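PDB 4GXW: adenosine deaminase from Burkholderia ambifaria, which binds zinc and probably catalyses the hydrolytic deamination of adenine or adenosine, as members of the adenosine and AMP deaminase family do. Local coordinates for residues A152-S157 with D180-I185; H112-W117 with G338-D343; G210-A215 with H235-D240; D159-P164 with I187-N192. All blocks are in the same frame, centred on the assembly; numbering follows the deposited sequence.

Contact 1: residues A152-S157 with D180-I185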
loop_
_atom_site.group_PDB
_atom_site.type_symbol
_atom_site.label_atom_id
_atom_site.label_comp_id
_atom_site.label_asym_id
_atom_site.label_seq_id
_atom_site.Cartn_x
_atom_site.Cartn_y
_atom_site.Cartn_z
ATOM N N ALA A 152 -10.006 -9.251 3.369
ATOM C CA ALA A 152 -9.264 -8.067 3.798
ATOM C C ALA A 152 -8.800 -8.146 5.241
ATOM O O ALA A 152 -9.397 -8.857 6.059
ATOM C CB ALA A 152 -10.105 -6.799 3.586
ATOM N N ARG A 153 -7.721 -7.424 5.539
ATOM C CA ARG A 153 -7.319 -7.155 6.918
ATOM C C ARG A 153 -7.111 -5.662 7.106
ATOM O O ARG A 153 -6.675 -4.961 6.185
ATOM C CB ARG A 153 -6.024 -7.883 7.281
ATOM C CG ARG A 153 -6.065 -9.394 7.118
ATOM C CD ARG A 153 -7.006 -10.042 8.122
ATOM N NE ARG A 153 -6.994 -11.501 8.010
ATOM C CZ ARG A 153 -7.708 -12.194 7.126
ATOM N NH1 ARG A 153 -8.509 -11.575 6.266
ATOM N NH2 ARG A 153 -7.625 -13.519 7.105
ATOM N N LEU A 154 -7.404 -5.194 8.313
ATOM C CA LEU A 154 -7.187 -3.810 8.713
ATOM C C LEU A 154 -5.904 -3.715 9.531
ATOM O O LEU A 154 -5.670 -4.527 10.431
ATOM C CB LEU A 154 -8.364 -3.330 9.557
ATOM C CG LEU A 154 -8.295 -1.913 10.129
ATOM C CD1 LEU A 154 -8.173 -0.902 8.993
ATOM C CD2 LEU A 154 -9.534 -1.642 10.973
ATOM N N ILE A 155 -5.085 -2.716 9.216
ATOM C CA ILE A 155 -3.811 -2.495 9.891
ATOM C C ILE A 155 -3.809 -1.081 10.468
ATOM O O ILE A 155 -3.417 -0.119 9.798
ATOM C CB ILE A 155 -2.611 -2.707 8.936
ATOM C CG1 ILE A 155 -2.667 -4.099 8.294
ATOM C CG2 ILE A 155 -1.287 -2.505 9.675
ATOM C CD1 ILE A 155 -1.591 -4.332 7.225
ATOM N N PRO A 156 -4.269 -0.934 11.722
ATOM C CA PRO A 156 -4.178 0.367 12.389
ATOM C C PRO A 156 -2.716 0.796 12.404
ATOM O O PRO A 156 -1.833 -0.013 12.719
ATOM C CB PRO A 156 -4.716 0.076 13.793
ATOM C CG PRO A 156 -5.631 -1.110 13.595
ATOM C CD PRO A 156 -4.937 -1.951 12.554
ATOM N N SER A 157 -2.460 2.055 12.067
ATOM C CA SER A 157 -1.095 2.498 11.833
ATOM C C SER A 157 -0.737 3.722 12.649
ATOM O O SER A 157 -1.514 4.678 12.757
ATOM C CB SER A 157 -0.873 2.771 10.347
ATOM O OG SER A 157 -1.024 1.571 9.601
ATOM N N ASP A 180 -11.227 -10.497 14.186
ATOM C CA ASP A 180 -10.429 -11.293 13.259
ATOM C C ASP A 180 -9.893 -10.465 12.095
ATOM O O ASP A 180 -8.829 -10.757 11.552
ATOM C CB ASP A 180 -11.232 -12.482 12.726
ATOM C CG ASP A 180 -11.474 -13.549 13.780
ATOM O OD1 ASP A 180 -10.885 -13.458 14.880
ATOM O OD2 ASP A 180 -12.251 -14.486 13.503
ATOM N N GLU A 181 -10.631 -9.423 11.723
ATOM C CA GLU A 181 -10.236 -8.545 10.623
ATOM C C GLU A 181 -9.009 -7.685 10.916
ATOM O O GLU A 181 -8.356 -7.201 9.987
ATOM C CB GLU A 181 -11.397 -7.622 10.249
ATOM C CG GLU A 181 -12.494 -8.280 9.437
ATOM C CD GLU A 181 -13.473 -9.085 10.273
ATOM O OE1 GLU A 181 -13.399 -9.061 11.528
ATOM O OE2 GLU A 181 -14.336 -9.753 9.666
ATOM N N VAL A 182 -8.703 -7.470 12.192
ATOM C CA VAL A 182 -7.666 -6.518 12.571
ATOM C C VAL A 182 -6.416 -7.290 12.969
ATOM O O VAL A 182 -6.382 -7.933 14.018
ATOM C CB VAL A 182 -8.165 -5.600 13.705
ATOM C CG1 VAL A 182 -7.103 -4.581 14.079
ATOM C CG2 VAL A 182 -9.451 -4.900 13.280
ATOM N N ALA A 183 -5.395 -7.221 12.120
ATOM C CA ALA A 183 -4.313 -8.199 12.127
ATOM C C ALA A 183 -2.983 -7.722 12.707
ATOM O O ALA A 183 -2.163 -8.542 13.112
ATOM C CB ALA A 183 -4.097 -8.728 10.717
ATOM N N GLY A 184 -2.746 -6.417 12.717
ATOM C CA GLY A 184 -1.461 -5.925 13.170
ATOM C C GLY A 184 -1.346 -4.435 13.023
ATOM O O GLY A 184 -2.338 -3.779 12.677
ATOM N N ILE A 185 -0.147 -3.914 13.277
ATOM C CA ILE A 185 0.102 -2.479 13.195
ATOM C C ILE A 185 1.151 -2.129 12.158
ATOM O O ILE A 185 1.986 -2.957 11.781
ATOM C CB ILE A 185 0.523 -1.853 14.557
ATOM C CG1 ILE A 185 1.865 -2.425 15.029
ATOM C CG2 ILE A 185 -0.564 -2.023 15.597
ATOM C CD1 ILE A 185 2.541 -1.564 16.078
#

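Contact 2: residues H112-W117 with G338-D343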
loop_
_atom_site.group_PDB
_atom_site.type_symbol
_atom_site.label_atom_id
_atom_site.label_comp_id
_atom_site.label_asym_id
_atom_site.label_seq_id
_atom_site.Cartn_x
_atom_site.Cartn_y
_atom_site.Cartn_z
ATOM N N HIS A 112 -7.338 -10.262 -1.948
ATOM C CA HIS A 112 -7.029 -10.065 -0.542
ATOM C C HIS A 112 -6.302 -8.733 -0.417
ATOM O O HIS A 112 -5.272 -8.527 -1.063
ATOM C CB HIS A 112 -6.145 -11.213 -0.035
ATOM C CG HIS A 112 -5.706 -11.060 1.387
ATOM N ND1 HIS A 112 -6.498 -11.421 2.456
ATOM C CD2 HIS A 112 -4.554 -10.583 1.917
ATOM C CE1 HIS A 112 -5.856 -11.163 3.583
ATOM N NE2 HIS A 112 -4.677 -10.646 3.282
ATOM N N ALA A 113 -6.841 -7.834 0.406
ATOM C CA ALA A 113 -6.266 -6.502 0.601
ATOM C C ALA A 113 -6.032 -6.228 2.080
ATOM O O ALA A 113 -6.939 -6.394 2.898
ATOM C CB ALA A 113 -7.184 -5.422 0.020
ATOM N N GLU A 114 -4.823 -5.794 2.426
ATOM C CA GLU A 114 -4.529 -5.354 3.785
ATOM C C GLU A 114 -4.231 -3.872 3.690
ATOM O O GLU A 114 -3.351 -3.466 2.922
ATOM C CB GLU A 114 -3.345 -6.140 4.356
ATOM C CG GLU A 114 -3.548 -7.644 4.205
ATOM C CD GLU A 114 -2.469 -8.494 4.839
ATOM O OE1 GLU A 114 -1.566 -7.951 5.511
ATOM O OE2 GLU A 114 -2.529 -9.730 4.662
ATOM N N PHE A 115 -4.982 -3.064 4.438
ATOM C CA PHE A 115 -4.926 -1.613 4.274
ATOM C C PHE A 115 -4.727 -0.862 5.583
ATOM O O PHE A 115 -5.122 -1.339 6.655
ATOM C CB PHE A 115 -6.146 -1.098 3.488
ATOM C CG PHE A 115 -7.475 -1.341 4.162
ATOM C CD1 PHE A 115 -8.159 -2.537 3.991
ATOM C CD2 PHE A 115 -8.052 -0.360 4.951
ATOM C CE1 PHE A 115 -9.406 -2.744 4.604
ATOM C CE2 PHE A 115 -9.285 -0.564 5.556
ATOM C CZ PHE A 115 -9.954 -1.761 5.392
ATOM N N PHE A 116 -4.087 0.303 5.476
ATOM C CA PHE A 116 -3.684 1.120 6.618
ATOM C C PHE A 116 -4.732 2.179 6.975
ATOM O O PHE A 116 -5.308 2.827 6.095
ATOM C CB PHE A 116 -2.384 1.861 6.299
ATOM C CG PHE A 116 -1.203 0.968 5.980
ATOM C CD1 PHE A 116 -0.863 -0.102 6.792
ATOM C CD2 PHE A 116 -0.433 1.204 4.847
ATOM C CE1 PHE A 116 0.234 -0.908 6.486
ATOM C CE2 PHE A 116 0.667 0.396 4.546
ATOM C CZ PHE A 116 0.990 -0.660 5.373
ATOM N N TRP A 117 -4.938 2.376 8.276
ATOM C CA TRP A 117 -5.815 3.428 8.786
ATOM C C TRP A 117 -5.157 3.986 10.034
ATOM O O TRP A 117 -4.698 3.211 10.875
ATOM C CB TRP A 117 -7.189 2.850 9.137
ATOM C CG TRP A 117 -7.999 3.669 10.117
ATOM C CD1 TRP A 117 -8.421 4.968 9.967
ATOM C CD2 TRP A 117 -8.496 3.237 11.393
ATOM N NE1 TRP A 117 -9.148 5.364 11.077
ATOM C CE2 TRP A 117 -9.216 4.312 11.954
ATOM C CE3 TRP A 117 -8.419 2.031 12.100
ATOM C CZ2 TRP A 117 -9.822 4.226 13.205
ATOM C CZ3 TRP A 117 -9.033 1.945 13.329
ATOM C CH2 TRP A 117 -9.728 3.036 13.869
ATOM N N GLY A 338 4.135 -12.710 1.898
ATOM C CA GLY A 338 4.093 -11.584 2.813
ATOM C C GLY A 338 2.759 -11.346 3.500
ATOM O O GLY A 338 2.705 -10.629 4.492
ATOM N N ALA A 339 1.686 -11.936 2.982
ATOM C CA ALA A 339 0.350 -11.689 3.514
ATOM C C ALA A 339 0.183 -12.194 4.944
ATOM O O ALA A 339 0.820 -13.161 5.370
ATOM C CB ALA A 339 -0.711 -12.299 2.595
ATOM N N TRP A 340 -0.710 -11.536 5.670
ATOM C CA TRP A 340 -0.977 -11.879 7.055
ATOM C C TRP A 340 -2.170 -12.825 7.134
ATOM O O TRP A 340 -3.238 -12.490 7.646
ATOM C CB TRP A 340 -1.171 -10.605 7.873
ATOM C CG TRP A 340 0.132 -9.869 8.068
ATOM C CD1 TRP A 340 1.387 -10.303 7.703
ATOM C CD2 TRP A 340 0.316 -8.585 8.677
ATOM N NE1 TRP A 340 2.331 -9.363 8.061
ATOM C CE2 TRP A 340 1.699 -8.299 8.648
ATOM C CE3 TRP A 340 -0.554 -7.641 9.222
ATOM C CZ2 TRP A 340 2.232 -7.117 9.168
ATOM C CZ3 TRP A 340 -0.026 -6.472 9.738
ATOM C CH2 TRP A 340 1.352 -6.224 9.710
ATOM N N VAL A 341 -1.962 -14.017 6.581
ATOM C CA VAL A 341 -2.945 -15.093 6.604
ATOM C C VAL A 341 -2.221 -16.361 7.026
ATOM O O VAL A 341 -0.986 -16.380 7.075
ATOM C CB VAL A 341 -3.619 -15.308 5.223
ATOM C CG1 VAL A 341 -4.406 -14.076 4.812
ATOM C CG2 VAL A 341 -2.590 -15.682 4.143
ATOM N N ASP A 342 -2.964 -17.423 7.327
ATOM C CA ASP A 342 -2.288 -18.630 7.809
ATOM C C ASP A 342 -1.619 -19.444 6.694
ATOM O O ASP A 342 -1.842 -19.195 5.497
ATOM C CB ASP A 342 -3.190 -19.503 8.698
ATOM C CG ASP A 342 -4.412 -20.041 7.973
ATOM O OD1 ASP A 342 -4.404 -20.138 6.729
ATOM O OD2 ASP A 342 -5.390 -20.400 8.664
ATOM N N ASP A 343 -0.796 -20.408 7.097
ATOM C CA ASP A 343 -0.017 -21.197 6.148
ATOM C C ASP A 343 -0.891 -21.975 5.166
ATOM O O ASP A 343 -0.528 -22.116 3.994
ATOM C CB ASP A 343 0.919 -22.160 6.881
ATOM C CG ASP A 343 2.024 -21.444 7.624
ATOM O OD1 ASP A 343 2.255 -20.250 7.347
ATOM O OD2 ASP A 343 2.668 -22.080 8.481
#

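Contact 3: residues G210-A215 with H235-D240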
loop_
_atom_site.group_PDB
_atom_site.type_symbol
_atom_site.label_atom_id
_atom_site.label_comp_id
_atom_site.label_asym_id
_atom_site.label_seq_id
_atom_site.Cartn_x
_atom_site.Cartn_y
_atom_site.Cartn_z
ATOM N N GLY A 210 0.109 -10.407 20.435
ATOM C CA GLY A 210 -0.114 -11.379 19.376
ATOM C C GLY A 210 -0.318 -10.792 17.991
ATOM O O GLY A 210 -0.665 -11.516 17.058
ATOM N N PHE A 211 -0.099 -9.490 17.841
ATOM C CA PHE A 211 -0.276 -8.851 16.541
ATOM C C PHE A 211 0.969 -8.950 15.678
ATOM O O PHE A 211 2.093 -8.965 16.186
ATOM C CB PHE A 211 -0.676 -7.384 16.725
ATOM C CG PHE A 211 -2.045 -7.205 17.314
ATOM C CD1 PHE A 211 -3.176 -7.576 16.595
ATOM C CD2 PHE A 211 -2.208 -6.689 18.592
ATOM C CE1 PHE A 211 -4.445 -7.428 17.148
ATOM C CE2 PHE A 211 -3.474 -6.537 19.148
ATOM C CZ PHE A 211 -4.590 -6.912 18.429
ATOM N N ARG A 212 0.758 -9.010 14.366
ATOM C CA ARG A 212 1.859 -8.839 13.422
ATOM C C ARG A 212 2.195 -7.361 13.304
ATOM O O ARG A 212 1.407 -6.500 13.730
ATOM C CB ARG A 212 1.502 -9.412 12.056
ATOM C CG ARG A 212 1.453 -10.935 12.033
ATOM C CD ARG A 212 0.972 -11.359 10.686
ATOM N NE ARG A 212 1.163 -12.756 10.319
ATOM C CZ ARG A 212 0.167 -13.620 10.165
ATOM N NH1 ARG A 212 -1.083 -13.240 10.386
ATOM N NH2 ARG A 212 0.422 -14.870 9.805
ATOM N N THR A 213 3.375 -7.053 12.774
ATOM C CA THR A 213 3.774 -5.669 12.611
ATOM C C THR A 213 4.487 -5.444 11.284
ATOM O O THR A 213 5.154 -6.330 10.744
ATOM C CB THR A 213 4.678 -5.152 13.780
ATOM O OG1 THR A 213 5.992 -5.690 13.671
ATOM C CG2 THR A 213 4.110 -5.462 15.166
ATOM N N THR A 214 4.343 -4.229 10.788
ATOM C CA THR A 214 5.051 -3.768 9.603
ATOM C C THR A 214 5.478 -2.323 9.863
ATOM O O THR A 214 5.080 -1.729 10.868
ATOM C CB THR A 214 4.191 -3.898 8.319
ATOM O OG1 THR A 214 4.986 -3.575 7.167
ATOM C CG2 THR A 214 2.961 -3.003 8.378
ATOM N N ALA A 215 6.303 -1.760 8.990
ATOM C CA ALA A 215 6.762 -0.380 9.171
ATOM C C ALA A 215 7.224 0.244 7.871
ATOM O O ALA A 215 7.954 -0.392 7.110
ATOM C CB ALA A 215 7.910 -0.325 10.192
ATOM N N HIS A 235 11.429 -5.875 15.071
ATOM C CA HIS A 235 11.100 -7.246 14.666
ATOM C C HIS A 235 9.883 -7.320 13.750
ATOM O O HIS A 235 9.052 -8.207 13.893
ATOM C CB HIS A 235 10.919 -8.170 15.885
ATOM C CG HIS A 235 12.107 -8.208 16.798
ATOM N ND1 HIS A 235 13.347 -8.652 16.390
ATOM C CD2 HIS A 235 12.250 -7.844 18.095
ATOM C CE1 HIS A 235 14.199 -8.567 17.395
ATOM N NE2 HIS A 235 13.557 -8.084 18.443
ATOM N N VAL A 236 9.790 -6.408 12.790
ATOM C CA VAL A 236 8.641 -6.401 11.890
ATOM C C VAL A 236 8.578 -7.669 11.045
ATOM O O VAL A 236 9.601 -8.298 10.735
ATOM C CB VAL A 236 8.604 -5.153 10.966
ATOM C CG1 VAL A 236 8.479 -3.887 11.797
ATOM C CG2 VAL A 236 9.832 -5.090 10.062
ATOM N N ASP A 237 7.359 -8.035 10.680
ATOM C CA ASP A 237 7.131 -9.189 9.827
ATOM C C ASP A 237 7.370 -8.901 8.359
ATOM O O ASP A 237 7.706 -9.801 7.596
ATOM C CB ASP A 237 5.720 -9.725 10.050
ATOM C CG ASP A 237 5.513 -10.181 11.461
ATOM O OD1 ASP A 237 6.065 -11.251 11.815
ATOM O OD2 ASP A 237 4.858 -9.466 12.254
ATOM N N ARG A 238 7.164 -7.653 7.960
ATOM C CA ARG A 238 7.516 -7.217 6.614
ATOM C C ARG A 238 7.852 -5.735 6.662
ATOM O O ARG A 238 7.675 -5.094 7.695
ATOM C CB ARG A 238 6.417 -7.537 5.584
ATOM C CG ARG A 238 5.077 -6.885 5.879
ATOM C CD ARG A 238 4.014 -7.239 4.819
ATOM N NE ARG A 238 2.806 -6.444 5.040
ATOM C CZ ARG A 238 1.575 -6.922 5.231
ATOM N NH1 ARG A 238 1.316 -8.221 5.188
ATOM N NH2 ARG A 238 0.579 -6.082 5.453
ATOM N N VAL A 239 8.365 -5.211 5.552
ATOM C CA VAL A 239 8.810 -3.830 5.468
ATOM C C VAL A 239 8.055 -3.088 4.378
ATOM O O VAL A 239 7.843 -3.623 3.293
ATOM C CB VAL A 239 10.332 -3.766 5.166
ATOM C CG1 VAL A 239 10.791 -2.339 4.954
ATOM C CG2 VAL A 239 11.125 -4.401 6.283
ATOM N N ASP A 240 7.652 -1.854 4.665
ATOM C CA ASP A 240 7.058 -0.970 3.666
ATOM C C ASP A 240 8.089 0.003 3.099
ATOM O O ASP A 240 8.740 0.749 3.837
ATOM C CB ASP A 240 5.831 -0.253 4.232
ATOM C CG ASP A 240 4.791 -1.229 4.732
ATOM O OD1 ASP A 240 4.331 -2.083 3.931
ATOM O OD2 ASP A 240 4.466 -1.173 5.945
HETATM O O HOH W 1 6.314 -8.387 14.388
#

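Contact 4: residues D159-P164 with I187-N192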
loop_
_atom_site.group_PDB
_atom_site.type_symbol
_atom_site.label_atom_id
_atom_site.label_comp_id
_atom_site.label_asym_id
_atom_site.label_seq_id
_atom_site.Cartn_x
_atom_site.Cartn_y
_atom_site.Cartn_z
ATOM N N ASP A 159 0.780 7.159 13.630
ATOM C CA ASP A 159 1.088 8.447 13.020
ATOM C C ASP A 159 2.407 8.883 13.652
ATOM O O ASP A 159 2.434 9.367 14.785
ATOM C CB ASP A 159 -0.048 9.427 13.347
ATOM C CG ASP A 159 0.181 10.820 12.813
ATOM O OD1 ASP A 159 1.298 11.141 12.353
ATOM O OD2 ASP A 159 -0.792 11.607 12.881
ATOM N N ARG A 160 3.510 8.696 12.938
ATOM C CA ARG A 160 4.820 8.906 13.551
ATOM C C ARG A 160 5.141 10.372 13.832
ATOM O O ARG A 160 6.142 10.674 14.480
ATOM C CB ARG A 160 5.928 8.256 12.717
ATOM C CG ARG A 160 6.308 9.035 11.461
ATOM C CD ARG A 160 7.035 8.140 10.447
ATOM N NE ARG A 160 8.225 7.516 11.029
ATOM C CZ ARG A 160 8.743 6.346 10.651
ATOM N NH1 ARG A 160 8.206 5.656 9.649
ATOM N NH2 ARG A 160 9.814 5.870 11.288
ATOM N N GLU A 161 4.301 11.284 13.353
ATOM C CA GLU A 161 4.489 12.702 13.644
ATOM C C GLU A 161 3.975 13.079 15.026
ATOM O O GLU A 161 4.257 14.172 15.517
ATOM C CB GLU A 161 3.842 13.565 12.560
ATOM C CG GLU A 161 4.479 13.350 11.187
ATOM C CD GLU A 161 3.818 14.150 10.089
ATOM O OE1 GLU A 161 3.253 15.229 10.385
ATOM O OE2 GLU A 161 3.844 13.695 8.927
ATOM N N GLN A 162 3.235 12.173 15.656
ATOM C CA GLN A 162 2.761 12.385 17.018
ATOM C C GLN A 162 3.627 11.619 18.011
ATOM O O GLN A 162 4.474 10.809 17.625
ATOM C CB GLN A 162 1.275 12.006 17.152
ATOM C CG GLN A 162 0.361 12.435 15.978
ATOM C CD GLN A 162 0.590 13.853 15.453
ATOM O OE1 GLN A 162 0.907 14.777 16.211
ATOM N NE2 GLN A 162 0.402 14.035 14.143
ATOM N N ASP A 163 3.428 11.910 19.294
ATOM C CA ASP A 163 4.217 11.325 20.381
ATOM C C ASP A 163 4.094 9.795 20.427
ATOM O O ASP A 163 3.044 9.242 20.081
ATOM C CB ASP A 163 3.725 11.918 21.707
ATOM C CG ASP A 163 4.646 11.620 22.875
ATOM O OD1 ASP A 163 4.500 10.543 23.494
ATOM O OD2 ASP A 163 5.504 12.475 23.196
ATOM N N PRO A 164 5.165 9.098 20.849
ATOM C CA PRO A 164 5.079 7.634 20.985
ATOM C C PRO A 164 3.975 7.149 21.934
ATOM O O PRO A 164 3.546 6.003 21.784
ATOM C CB PRO A 164 6.480 7.227 21.479
ATOM C CG PRO A 164 7.204 8.511 21.798
ATOM C CD PRO A 164 6.544 9.593 20.996
ATOM N N ILE A 187 3.417 1.774 10.709
ATOM C CA ILE A 187 3.809 3.139 11.066
ATOM C C ILE A 187 4.038 3.927 9.783
ATOM O O ILE A 187 4.690 3.438 8.859
ATOM C CB ILE A 187 5.054 3.184 11.997
ATOM C CG1 ILE A 187 5.323 4.614 12.462
ATOM C CG2 ILE A 187 6.304 2.612 11.320
ATOM C CD1 ILE A 187 6.301 4.690 13.630
ATOM N N ASP A 188 3.474 5.125 9.714
ATOM C CA ASP A 188 3.600 5.951 8.518
ATOM C C ASP A 188 3.562 7.446 8.854
ATOM O O ASP A 188 3.782 7.825 10.008
ATOM C CB ASP A 188 2.563 5.544 7.457
ATOM C CG ASP A 188 1.135 5.548 7.982
ATOM O OD1 ASP A 188 0.731 6.515 8.651
ATOM O OD2 ASP A 188 0.397 4.568 7.720
ATOM N N TYR A 189 3.256 8.268 7.853
ATOM C CA TYR A 189 3.455 9.722 7.854
ATOM C C TYR A 189 4.942 10.086 7.699
ATOM O O TYR A 189 5.742 9.215 7.338
ATOM C CB TYR A 189 2.718 10.427 9.000
ATOM C CG TYR A 189 1.237 10.656 8.723
ATOM C CD1 TYR A 189 0.831 11.653 7.845
ATOM C CD2 TYR A 189 0.250 9.895 9.340
ATOM C CE1 TYR A 189 -0.502 11.889 7.585
ATOM C CE2 TYR A 189 -1.109 10.138 9.085
ATOM C CZ TYR A 189 -1.465 11.133 8.193
ATOM O OH TYR A 189 -2.791 11.416 7.924
ATOM N N ARG A 190 5.329 11.342 7.921
ATOM C CA ARG A 190 6.661 11.777 7.491
ATOM C C ARG A 190 7.772 11.125 8.311
ATOM O O ARG A 190 7.805 11.263 9.527
ATOM C CB ARG A 190 6.778 13.303 7.531
ATOM C CG ARG A 190 8.029 13.863 6.853
ATOM C CD ARG A 190 8.029 15.394 6.846
ATOM N NE ARG A 190 9.253 15.954 6.270
ATOM C CZ ARG A 190 10.249 16.474 6.982
ATOM N NH1 ARG A 190 11.326 16.959 6.373
ATOM N NH2 ARG A 190 10.170 16.509 8.308
ATOM N N GLU A 191 8.676 10.418 7.636
ATOM C CA GLU A 191 9.716 9.642 8.313
ATOM C C GLU A 191 10.847 10.522 8.860
ATOM O O GLU A 191 11.461 10.201 9.888
ATOM C CB GLU A 191 10.262 8.559 7.362
ATOM C CG GLU A 191 11.137 7.509 8.016
ATOM C CD GLU A 191 11.564 6.401 7.060
ATOM O OE1 GLU A 191 11.035 6.335 5.921
ATOM O OE2 GLU A 191 12.449 5.604 7.448
ATOM N N ASN A 192 11.110 11.639 8.186
ATOM C CA ASN A 192 12.220 12.517 8.554
ATOM C C ASN A 192 12.173 12.913 10.028
ATOM O O ASN A 192 11.145 13.387 10.510
ATOM C CB ASN A 192 12.199 13.798 7.715
ATOM C CG ASN A 192 12.091 13.531 6.229
ATOM O OD1 ASN A 192 11.115 12.945 5.763
ATOM N ND2 ASN A 192 13.083 13.994 5.470
HETATM O O HOH W 2 6.628 6.676 7.572
HETATM O O HOH W 3 11.315 4.091 9.610
#

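Contact 1: residues A152-S157 with D180-I185
R153 meets the loop at E181 and A183 with the first part of its side chain. Its CB lies 3.6 Å from E181 O and 4.0 Å from A183 CB, the methyl that points at the strand. CG keeps to that same methyl, and CD has both E181 O and D180 O within 4 Å, on the same side. The chain is bent at chi2 (-67°), which puts CD beside these carbonyls. The guanidinium then turns back on its own strand, where NH1 donates to A152 O from above the carbonyl plane, the acceptor lying in the guanidinium plane.

Here the strand 184-188 of a beta-alpha-beta unit, whose helix is 164-176, comes in next to strand 151-159 in the parallel sheet of the TIM-barrel fold. A single bridge pairs L154 with V182: L154 N gives a nearly straight bond to E181 O (2.8 Å), and A183 N returns one to L154 O (3.2 Å), approaching nearly along the C=O axis. Beside it the side chains of L154 and V182 run next to each other in the same direction, with L154 CD2 4.0 Å from V182 CG2. The other branch, V182 CG1, sits 3.7 Å from P156 CD. M174 of the helix covers both P156 and V182. CA-H...O contacts continue the pairing: I155 CA approaches G184 O, and I185 CA lies 3.2 Å from P156 O.

Contact 2: residues H112-W117 with G338-D343
E114 OE2 is gripped by two N-H groups, one from each segment. W340 N donates across the contact at 2.8 Å to the syn lone pair of OE2, and H112 NE2, two residues back on the same strand, donates at 2.7 Å to the anti lone pair. Both bonds are close to straight, at 163°. In this His-carboxylate hydrogen bond the acceptor lies in the plane of the imidazole. E114 gets there with its chain extended beyond CG (chi2 -176°), reaching from strand 110-117 to the loop between helices 325-338 and 343-371, where W340 is the centre of an inverse gamma turn.

The second oxygen, E114 OE1, stands 3.3 Å above the plane of the W340 indole, offset toward the rim, with CG as its nearest ring atom at 3.6 Å. The two side chains cross at about a right angle, and their planes are 44° apart. The same oxygen forms a salt bridge with R238, whose guanidinium also makes a cation-pi contact with W340. V341 CG1 comes obliquely to the imidazole, 3.5 Å from H112 CE1, the two side chains sliding past each other in opposite directions. A339 CB touches E114 OE2 at 3.8 Å.

All five touching residues are buried within the TIM-barrel domain. With two N-H donors on one oxygen and an arginine on the other, the carboxylate of E114 is probably ionised, and its charge may favour a protonated H112, though R238 on the other oxygen would weaken that effect.

Contact 3: residues G210-A215 with H235-D240
T213 and D237 join the two backbones where strand 212-217 meets the run into strand 238-239, with D237 N donating to T213 O at 2.8 Å and, further on, D240 N donating to A215 O at 2.9 Å. Helix 224-232 links the strands, so this is another beta-alpha-beta crossover of the TIM barrel. The pairing between these two bonds is loose, and A215 N is buried without a partner.

D237 also reaches back with its side chain: OD2 accepts from T213 N at 2.9 Å through its anti lone pair, so backbone and carboxylate together hold T213. That oxygen also lies 3.4 Å from R212 CB, the two side chains crossing at about a right angle. A water ties the corner together, donating to D237 OD2 and H235 O and accepting from T213 OG1. The V236 side chain crosses that of T213 at about a right angle, its CG1 3.6 Å from T213 OG1 and 3.9 Å from A215 CB.

R238 CG comes 3.6 Å from T214 OG1. Beyond CG the arginine runs extended to NE, and its guanidinium pairs with E114.

T214 OG1 is placed anti to the backbone N (chi1 -173°), which turns it to D240. That aspartate lies near the zinc ligands H35 and H216, and its OD1 is hydrogen-bonded to T263. T214 OG1 gives its proton to the other oxygen, D240 OD2, at 2.7 Å, meeting it 52° out of the carboxylate plane.

Contact 4: residues D159-P164 with I187-N192
R160 lays its guanidinium between I187 and E191: E191 CG sits 3.7 Å above the centre of one face, and I187 CD1 lies 4.2 Å over the centre of the opposite one. Around this sandwich, the loop after strand 151-159 meets the end of strand 184-188 in the TIM barrel, the side of the barrel where the zinc is bound. R160 NH1 donates to a water held by Y189 O, and also to the backbone oxygen of the zinc ligand H216. R160 NH2 donates to a second water, which donates to E191 OE2, an oxygen that also accepts from N226 ND2 and G218 N. The bend at chi3 (-57°) brings NE to 3.8 Å from E191 CA.

The Y189 ring meets D159 obliquely, with D159 OD1 3.4 Å from CD2 and the two planes 30° apart. R81 serves both, through a salt bridge to D159 and a cation-pi contact with Y189. D159 OD1 also accepts from E161 N, an Asx turn within the type I turn from D159 to Q162.

Two direct hydrogen bonds cross the contact. R160 N donates to D188 O at 3.1 Å, and R190 N donates to E161 OE2 at 3.0 Å, on its anti lone pair.

In the fold
All four contacts lie in one adenosine deaminase domain and reach the same parallel sheet of the barrel. Contacts 1 and 4 share strand 184-188, contact 4 meeting it from the loop that follows strand 151-159; their centres are 18 Å apart, and their segments alternate along the chain. Contact 3 follows in series on the next two strands, 212-217 beside 184-188 and then 238-239. Contact 2 closes the longest loop, with the other three nested inside it; its strand 110-117 neighbours 151-159, and its centre is 8 Å from that of contact 1. R238 links contacts 2 and 3. The side chains of D240 (contact 3) and D188 (contact 4) are about 6 and 5 Å from the zinc ion, which places both contacts beside the metal site.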